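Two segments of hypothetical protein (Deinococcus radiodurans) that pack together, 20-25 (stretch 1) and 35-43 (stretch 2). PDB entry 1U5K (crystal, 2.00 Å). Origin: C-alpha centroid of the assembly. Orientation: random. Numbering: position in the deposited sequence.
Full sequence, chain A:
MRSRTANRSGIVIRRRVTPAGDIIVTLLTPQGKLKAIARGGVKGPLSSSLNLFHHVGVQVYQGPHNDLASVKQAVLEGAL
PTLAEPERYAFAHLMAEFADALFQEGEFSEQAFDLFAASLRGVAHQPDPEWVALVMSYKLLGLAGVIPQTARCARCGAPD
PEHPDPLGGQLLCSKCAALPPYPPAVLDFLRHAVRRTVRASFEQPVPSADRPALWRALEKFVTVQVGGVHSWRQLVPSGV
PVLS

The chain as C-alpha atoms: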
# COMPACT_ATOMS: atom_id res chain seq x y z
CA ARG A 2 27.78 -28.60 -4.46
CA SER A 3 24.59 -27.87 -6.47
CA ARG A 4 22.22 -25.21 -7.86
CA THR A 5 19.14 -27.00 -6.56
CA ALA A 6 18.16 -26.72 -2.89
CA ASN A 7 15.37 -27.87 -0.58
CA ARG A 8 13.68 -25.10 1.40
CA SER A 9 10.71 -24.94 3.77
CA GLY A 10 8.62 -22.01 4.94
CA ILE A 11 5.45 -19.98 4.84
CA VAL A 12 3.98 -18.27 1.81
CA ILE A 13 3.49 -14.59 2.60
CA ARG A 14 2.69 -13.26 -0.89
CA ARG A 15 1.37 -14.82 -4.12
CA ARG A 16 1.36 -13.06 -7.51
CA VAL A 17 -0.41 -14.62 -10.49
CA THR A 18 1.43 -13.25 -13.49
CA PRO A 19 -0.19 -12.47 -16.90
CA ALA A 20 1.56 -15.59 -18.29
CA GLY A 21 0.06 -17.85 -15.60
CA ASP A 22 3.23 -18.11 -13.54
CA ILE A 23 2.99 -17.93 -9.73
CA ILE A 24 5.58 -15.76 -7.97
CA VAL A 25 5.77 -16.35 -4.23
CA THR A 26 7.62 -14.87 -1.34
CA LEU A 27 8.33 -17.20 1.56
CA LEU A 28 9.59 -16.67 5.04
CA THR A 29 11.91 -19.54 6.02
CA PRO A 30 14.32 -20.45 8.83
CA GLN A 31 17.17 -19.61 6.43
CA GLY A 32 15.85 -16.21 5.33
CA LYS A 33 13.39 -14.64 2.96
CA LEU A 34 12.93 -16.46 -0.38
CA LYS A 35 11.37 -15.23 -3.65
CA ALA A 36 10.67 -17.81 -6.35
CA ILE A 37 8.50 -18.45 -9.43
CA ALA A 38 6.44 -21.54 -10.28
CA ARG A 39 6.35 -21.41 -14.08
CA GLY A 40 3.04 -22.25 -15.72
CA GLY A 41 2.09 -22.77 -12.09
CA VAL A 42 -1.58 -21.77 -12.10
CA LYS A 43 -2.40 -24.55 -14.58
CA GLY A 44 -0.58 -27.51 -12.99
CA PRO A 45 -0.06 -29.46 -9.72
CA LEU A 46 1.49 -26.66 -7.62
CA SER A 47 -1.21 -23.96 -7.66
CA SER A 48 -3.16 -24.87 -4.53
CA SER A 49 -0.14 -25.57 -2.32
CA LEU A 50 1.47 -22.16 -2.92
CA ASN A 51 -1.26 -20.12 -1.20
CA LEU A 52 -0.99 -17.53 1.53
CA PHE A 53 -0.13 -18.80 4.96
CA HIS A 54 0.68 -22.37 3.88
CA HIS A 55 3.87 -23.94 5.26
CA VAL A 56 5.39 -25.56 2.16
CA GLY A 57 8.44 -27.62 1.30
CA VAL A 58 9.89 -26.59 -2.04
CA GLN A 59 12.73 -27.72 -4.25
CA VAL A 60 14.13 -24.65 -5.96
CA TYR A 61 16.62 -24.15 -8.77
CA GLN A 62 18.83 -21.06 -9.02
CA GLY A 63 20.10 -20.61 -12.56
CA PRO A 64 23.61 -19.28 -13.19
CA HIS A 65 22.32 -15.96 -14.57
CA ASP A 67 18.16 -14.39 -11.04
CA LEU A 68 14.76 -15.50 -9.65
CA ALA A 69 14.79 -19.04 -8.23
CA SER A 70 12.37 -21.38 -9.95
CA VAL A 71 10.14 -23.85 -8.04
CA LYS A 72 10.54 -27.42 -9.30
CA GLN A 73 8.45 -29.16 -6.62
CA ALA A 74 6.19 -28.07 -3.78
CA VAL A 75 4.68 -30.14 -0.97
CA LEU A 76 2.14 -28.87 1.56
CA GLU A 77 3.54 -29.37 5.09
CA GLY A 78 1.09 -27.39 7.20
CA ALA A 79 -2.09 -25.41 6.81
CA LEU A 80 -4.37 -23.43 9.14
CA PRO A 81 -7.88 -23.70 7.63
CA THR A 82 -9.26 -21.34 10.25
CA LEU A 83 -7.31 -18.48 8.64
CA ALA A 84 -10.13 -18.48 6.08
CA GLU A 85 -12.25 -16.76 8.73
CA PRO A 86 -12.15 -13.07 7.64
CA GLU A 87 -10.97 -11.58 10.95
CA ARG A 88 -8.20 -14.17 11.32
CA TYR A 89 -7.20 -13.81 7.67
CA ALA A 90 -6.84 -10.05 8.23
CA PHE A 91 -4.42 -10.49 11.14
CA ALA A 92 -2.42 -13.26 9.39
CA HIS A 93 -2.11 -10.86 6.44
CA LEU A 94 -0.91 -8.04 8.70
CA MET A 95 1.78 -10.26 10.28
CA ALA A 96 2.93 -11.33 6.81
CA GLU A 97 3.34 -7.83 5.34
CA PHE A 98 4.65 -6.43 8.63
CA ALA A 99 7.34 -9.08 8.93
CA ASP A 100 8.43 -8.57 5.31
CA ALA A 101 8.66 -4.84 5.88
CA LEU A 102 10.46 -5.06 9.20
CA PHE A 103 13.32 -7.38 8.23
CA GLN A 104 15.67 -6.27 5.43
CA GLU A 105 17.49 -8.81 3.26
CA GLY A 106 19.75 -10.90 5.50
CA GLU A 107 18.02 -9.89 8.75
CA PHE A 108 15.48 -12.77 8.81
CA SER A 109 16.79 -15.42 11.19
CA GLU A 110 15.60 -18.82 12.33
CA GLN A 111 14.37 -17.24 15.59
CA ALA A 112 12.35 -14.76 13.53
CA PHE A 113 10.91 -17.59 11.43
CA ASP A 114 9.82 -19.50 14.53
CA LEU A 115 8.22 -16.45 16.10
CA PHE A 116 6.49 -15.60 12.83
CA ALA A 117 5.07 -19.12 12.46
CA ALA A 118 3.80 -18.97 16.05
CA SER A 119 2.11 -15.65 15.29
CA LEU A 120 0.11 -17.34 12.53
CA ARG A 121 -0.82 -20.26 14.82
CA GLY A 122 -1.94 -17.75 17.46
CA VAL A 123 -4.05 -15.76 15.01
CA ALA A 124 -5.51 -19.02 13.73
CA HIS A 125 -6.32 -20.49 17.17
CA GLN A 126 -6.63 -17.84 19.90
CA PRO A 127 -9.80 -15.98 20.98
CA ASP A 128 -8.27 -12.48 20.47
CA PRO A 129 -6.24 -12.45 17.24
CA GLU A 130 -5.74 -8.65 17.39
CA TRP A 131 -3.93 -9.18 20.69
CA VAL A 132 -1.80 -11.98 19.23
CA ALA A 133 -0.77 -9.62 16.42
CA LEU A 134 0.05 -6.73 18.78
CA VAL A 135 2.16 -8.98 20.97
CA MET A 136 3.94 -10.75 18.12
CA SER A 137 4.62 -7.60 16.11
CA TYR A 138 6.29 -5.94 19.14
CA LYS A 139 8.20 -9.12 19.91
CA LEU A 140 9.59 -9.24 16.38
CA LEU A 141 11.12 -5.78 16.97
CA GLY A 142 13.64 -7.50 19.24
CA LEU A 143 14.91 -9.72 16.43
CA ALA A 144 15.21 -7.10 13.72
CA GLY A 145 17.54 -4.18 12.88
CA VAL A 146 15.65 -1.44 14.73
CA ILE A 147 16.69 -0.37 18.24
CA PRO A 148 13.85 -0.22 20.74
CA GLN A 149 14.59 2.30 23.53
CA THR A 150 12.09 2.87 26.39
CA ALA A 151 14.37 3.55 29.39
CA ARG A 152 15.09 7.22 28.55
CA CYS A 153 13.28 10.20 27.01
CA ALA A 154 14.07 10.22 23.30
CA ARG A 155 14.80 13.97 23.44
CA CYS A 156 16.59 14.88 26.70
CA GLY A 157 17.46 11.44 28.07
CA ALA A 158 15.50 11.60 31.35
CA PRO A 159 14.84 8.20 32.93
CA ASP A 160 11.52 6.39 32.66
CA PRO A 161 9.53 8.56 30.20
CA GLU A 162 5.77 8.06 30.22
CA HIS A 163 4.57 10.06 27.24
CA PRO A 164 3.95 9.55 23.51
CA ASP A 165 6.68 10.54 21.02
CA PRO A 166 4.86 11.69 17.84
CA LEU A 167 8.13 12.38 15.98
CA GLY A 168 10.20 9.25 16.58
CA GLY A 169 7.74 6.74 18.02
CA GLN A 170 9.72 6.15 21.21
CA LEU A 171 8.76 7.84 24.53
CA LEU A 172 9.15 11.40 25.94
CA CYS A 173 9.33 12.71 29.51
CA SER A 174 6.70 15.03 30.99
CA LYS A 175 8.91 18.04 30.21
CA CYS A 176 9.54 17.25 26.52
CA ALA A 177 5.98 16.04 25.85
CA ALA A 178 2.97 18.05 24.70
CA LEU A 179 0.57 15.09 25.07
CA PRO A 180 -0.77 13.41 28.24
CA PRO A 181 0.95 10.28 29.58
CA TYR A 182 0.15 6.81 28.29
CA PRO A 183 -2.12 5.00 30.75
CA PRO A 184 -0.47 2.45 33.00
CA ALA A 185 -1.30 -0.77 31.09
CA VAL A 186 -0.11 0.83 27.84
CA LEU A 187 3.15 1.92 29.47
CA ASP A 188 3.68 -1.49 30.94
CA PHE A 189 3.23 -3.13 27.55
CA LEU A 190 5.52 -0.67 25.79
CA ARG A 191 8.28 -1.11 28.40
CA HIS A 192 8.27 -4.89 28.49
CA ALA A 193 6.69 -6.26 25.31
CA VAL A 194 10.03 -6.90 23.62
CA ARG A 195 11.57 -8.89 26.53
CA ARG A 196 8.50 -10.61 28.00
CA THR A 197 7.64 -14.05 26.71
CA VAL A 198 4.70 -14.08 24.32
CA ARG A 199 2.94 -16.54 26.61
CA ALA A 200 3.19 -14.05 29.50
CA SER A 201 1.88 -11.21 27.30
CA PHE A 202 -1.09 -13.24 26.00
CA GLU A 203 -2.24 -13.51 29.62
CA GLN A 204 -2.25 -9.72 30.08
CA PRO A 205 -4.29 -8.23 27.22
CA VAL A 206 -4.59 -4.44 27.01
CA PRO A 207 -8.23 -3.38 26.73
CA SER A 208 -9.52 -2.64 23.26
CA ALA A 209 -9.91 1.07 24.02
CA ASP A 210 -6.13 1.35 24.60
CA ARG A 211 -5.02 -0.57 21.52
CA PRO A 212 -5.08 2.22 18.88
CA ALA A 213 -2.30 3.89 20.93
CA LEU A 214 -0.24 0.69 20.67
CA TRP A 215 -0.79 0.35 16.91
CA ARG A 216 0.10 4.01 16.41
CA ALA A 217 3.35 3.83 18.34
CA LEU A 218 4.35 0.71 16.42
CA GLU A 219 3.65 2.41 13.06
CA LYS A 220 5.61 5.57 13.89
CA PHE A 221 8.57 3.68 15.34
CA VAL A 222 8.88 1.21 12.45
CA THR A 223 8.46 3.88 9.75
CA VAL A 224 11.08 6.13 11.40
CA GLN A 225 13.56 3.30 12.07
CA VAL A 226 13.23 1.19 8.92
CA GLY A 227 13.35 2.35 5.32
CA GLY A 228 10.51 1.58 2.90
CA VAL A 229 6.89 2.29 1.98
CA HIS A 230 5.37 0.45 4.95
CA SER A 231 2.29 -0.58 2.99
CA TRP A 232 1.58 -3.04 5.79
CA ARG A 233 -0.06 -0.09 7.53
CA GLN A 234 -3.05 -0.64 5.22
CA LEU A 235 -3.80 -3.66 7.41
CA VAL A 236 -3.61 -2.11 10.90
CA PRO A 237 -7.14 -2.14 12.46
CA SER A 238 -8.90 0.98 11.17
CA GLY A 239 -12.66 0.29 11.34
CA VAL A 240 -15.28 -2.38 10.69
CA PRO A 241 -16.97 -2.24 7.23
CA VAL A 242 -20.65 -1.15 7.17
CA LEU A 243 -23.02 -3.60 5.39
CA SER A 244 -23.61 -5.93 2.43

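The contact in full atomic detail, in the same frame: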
# COMPACT_ATOMS: atom_id res chain seq x y z
N ALA A 20 1.25 -14.29 -17.70
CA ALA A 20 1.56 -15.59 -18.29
C ALA A 20 1.10 -16.83 -17.54
O ALA A 20 1.30 -17.95 -18.03
CB ALA A 20 3.06 -15.70 -18.53
N GLY A 21 0.50 -16.69 -16.36
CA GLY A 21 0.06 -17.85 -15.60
C GLY A 21 1.14 -18.46 -14.72
O GLY A 21 1.00 -19.57 -14.22
N ASP A 22 2.24 -17.74 -14.54
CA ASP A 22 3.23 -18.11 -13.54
C ASP A 22 2.75 -17.67 -12.15
O ASP A 22 1.92 -16.77 -12.01
CB ASP A 22 4.58 -17.46 -13.84
CG ASP A 22 5.08 -17.74 -15.25
OD1 ASP A 22 4.88 -18.87 -15.76
OD2 ASP A 22 5.69 -16.89 -15.93
N ILE A 23 3.28 -18.31 -11.11
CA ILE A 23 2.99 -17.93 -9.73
C ILE A 23 4.30 -17.53 -9.07
O ILE A 23 5.22 -18.33 -9.03
CB ILE A 23 2.33 -19.06 -8.94
CG1 ILE A 23 1.06 -19.57 -9.61
CG2 ILE A 23 2.01 -18.59 -7.53
CD1 ILE A 23 0.69 -20.97 -9.16
N ILE A 24 4.41 -16.28 -8.65
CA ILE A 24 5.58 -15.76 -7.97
C ILE A 24 5.23 -15.67 -6.48
O ILE A 24 4.26 -15.03 -6.08
CB ILE A 24 5.95 -14.37 -8.51
CG1 ILE A 24 6.39 -14.43 -9.97
CG2 ILE A 24 7.02 -13.75 -7.64
CD1 ILE A 24 6.76 -13.06 -10.54
N VAL A 25 6.04 -16.32 -5.66
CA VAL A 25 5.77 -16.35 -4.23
C VAL A 25 6.95 -15.82 -3.45
O VAL A 25 8.10 -15.96 -3.84
CB VAL A 25 5.45 -17.74 -3.69
CG1 VAL A 25 4.03 -18.10 -4.04
CG2 VAL A 25 6.45 -18.77 -4.17
N LYS A 35 12.25 -15.52 -2.52
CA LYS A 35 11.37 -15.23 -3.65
C LYS A 35 11.63 -16.25 -4.75
O LYS A 35 12.78 -16.56 -5.06
CB LYS A 35 11.60 -13.80 -4.15
CG LYS A 35 10.52 -13.29 -5.10
CD LYS A 35 10.44 -11.77 -5.12
CE LYS A 35 9.63 -11.26 -6.31
NZ LYS A 35 9.83 -9.81 -6.62
N ALA A 36 10.56 -16.81 -5.30
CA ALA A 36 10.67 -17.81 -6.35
C ALA A 36 9.42 -17.82 -7.23
O ALA A 36 8.36 -17.32 -6.83
CB ALA A 36 10.86 -19.18 -5.74
N ILE A 37 9.54 -18.40 -8.41
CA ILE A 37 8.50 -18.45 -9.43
C ILE A 37 8.18 -19.90 -9.79
O ILE A 37 9.10 -20.67 -10.05
CB ILE A 37 8.94 -17.66 -10.69
CG1 ILE A 37 7.86 -17.72 -11.78
CG2 ILE A 37 10.24 -18.19 -11.30
CD1 ILE A 37 8.02 -16.61 -12.81
N ALA A 38 6.91 -20.27 -9.77
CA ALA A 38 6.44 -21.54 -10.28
C ALA A 38 5.90 -21.30 -11.69
O ALA A 38 4.83 -20.71 -11.87
CB ALA A 38 5.38 -22.15 -9.36
N ARG A 39 6.68 -21.70 -12.68
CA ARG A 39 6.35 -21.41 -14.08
C ARG A 39 5.19 -22.28 -14.53
O ARG A 39 5.03 -23.42 -14.08
CB ARG A 39 7.58 -21.54 -14.99
CG ARG A 39 8.52 -20.35 -14.83
CD ARG A 39 9.97 -20.66 -15.17
NE ARG A 39 10.91 -19.65 -14.69
CZ ARG A 39 11.05 -18.44 -15.21
NH1 ARG A 39 10.30 -18.05 -16.23
NH2 ARG A 39 11.94 -17.59 -14.71
N GLY A 40 4.33 -21.69 -15.37
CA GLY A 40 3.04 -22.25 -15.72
C GLY A 40 2.34 -22.84 -14.51
O GLY A 40 1.62 -23.84 -14.64
N GLY A 41 2.52 -22.21 -13.36
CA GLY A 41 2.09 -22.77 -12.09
C GLY A 41 0.60 -22.81 -11.85
O GLY A 41 0.11 -23.73 -11.20
N VAL A 42 -0.14 -21.82 -12.35
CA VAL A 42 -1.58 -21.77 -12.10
C VAL A 42 -2.28 -22.99 -12.70
O VAL A 42 -3.18 -23.56 -12.08
CB VAL A 42 -2.22 -20.46 -12.58
CG1 VAL A 42 -2.30 -20.39 -14.10
CG2 VAL A 42 -3.61 -20.29 -11.97
N LYS A 43 -1.82 -23.40 -13.87
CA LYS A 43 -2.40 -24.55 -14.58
C LYS A 43 -1.53 -25.81 -14.47
O LYS A 43 -1.19 -26.40 -15.50
CB LYS A 43 -2.65 -24.19 -16.04

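The most unusual feature of this contact lies beyond the end of its β-ladder, where the pairing gives way to a glycine-rich turn that folds back over stretch 1. Gly41 sits so close to Ile23 that a β-carbon could not be accommodated: Ile23 CD1 lies 3.3 Å from Gly41 C and 3.4 Å from Val42 N, and an ideally placed CB on Gly41 would fall 2.9 Å from Ile23 CD1 and 2.6 Å from Ala38 O. Both distances are clashes, so the bare backbone is what lets the end of the isoleucine side chain, with chi1 in m and chi2 in t, pack directly against the turn.

Two polar contacts fix this turn. Val42 N donates to Gly21 O at 3.1 Å with an N-H...O angle of 173°, which is almost linear. Gly41 N is nearly as near to Gly21 O, at 3.2 Å, but its angle is too poor for a hydrogen bond; it donates instead, weakly, to Ala38 O at 3.1 Å, within its own stretch. The second contact uses a side chain: Asp22, with chi1 at -54°, brings OD1 to 2.9 Å from Gly40 N, at an angle of 154°. A short carboxylate suits this position because it can accept from a backbone NH just past the strand.

Glycine also fits the backbone at two further positions. Gly21 has phi/psi of 86/12, where a β-carbon would be jammed against the preceding carbonyl oxygen and would also lie tightly, at 3.4 Å, against Val42 CG1. Gly40, at 42/35, has a positive phi that by itself favours glycine.

The regular part of the interface is antiparallel, with 162° between the N-to-C directions of the two strands. Ile23 and Ala38 form one hydrogen-bonded pair: Ile23 N donates to Ala38 O at 3.0 Å, and Ala38 N to Ile23 O at 2.7 Å. Val25 and Ala36 form the other, with Val25 N to Ala36 O at 2.8 Å and Ala36 N to Val25 O at 3.0 Å. All four angles fall between 163° and 168°. Between them, Ile24 and Ile37 are a non-hydrogen-bonded pair, and their CA atoms approach to 4.2 Å. CA-H...O contacts supplement the ladder, among them Ile37 CA to Ile23 O at 3.3 Å and Ile24 CA to Ala36 O at 3.4 Å.

Side chains alternate between the sheet faces. Ile23, Val25, Ala36 and Ala38 share one face and are all buried; each branched residue is paired with a small alanine, and Ile23 CB lies 4.4 Å from Ala38 CB. Ile24 and Ile37 occupy the other, where Ile24 CG1 meets Ile37 CD1 at 3.9 Å. The same methyl, Ile37 CD1, reaches Asp22 CB at 3.7 Å, while the extended, all-t Lys35 lays its aliphatic chain beside Ile24, with CE 3.8 Å from Ile24 CG2. Altogether the two stretches bury 570 Å², summed over both sides.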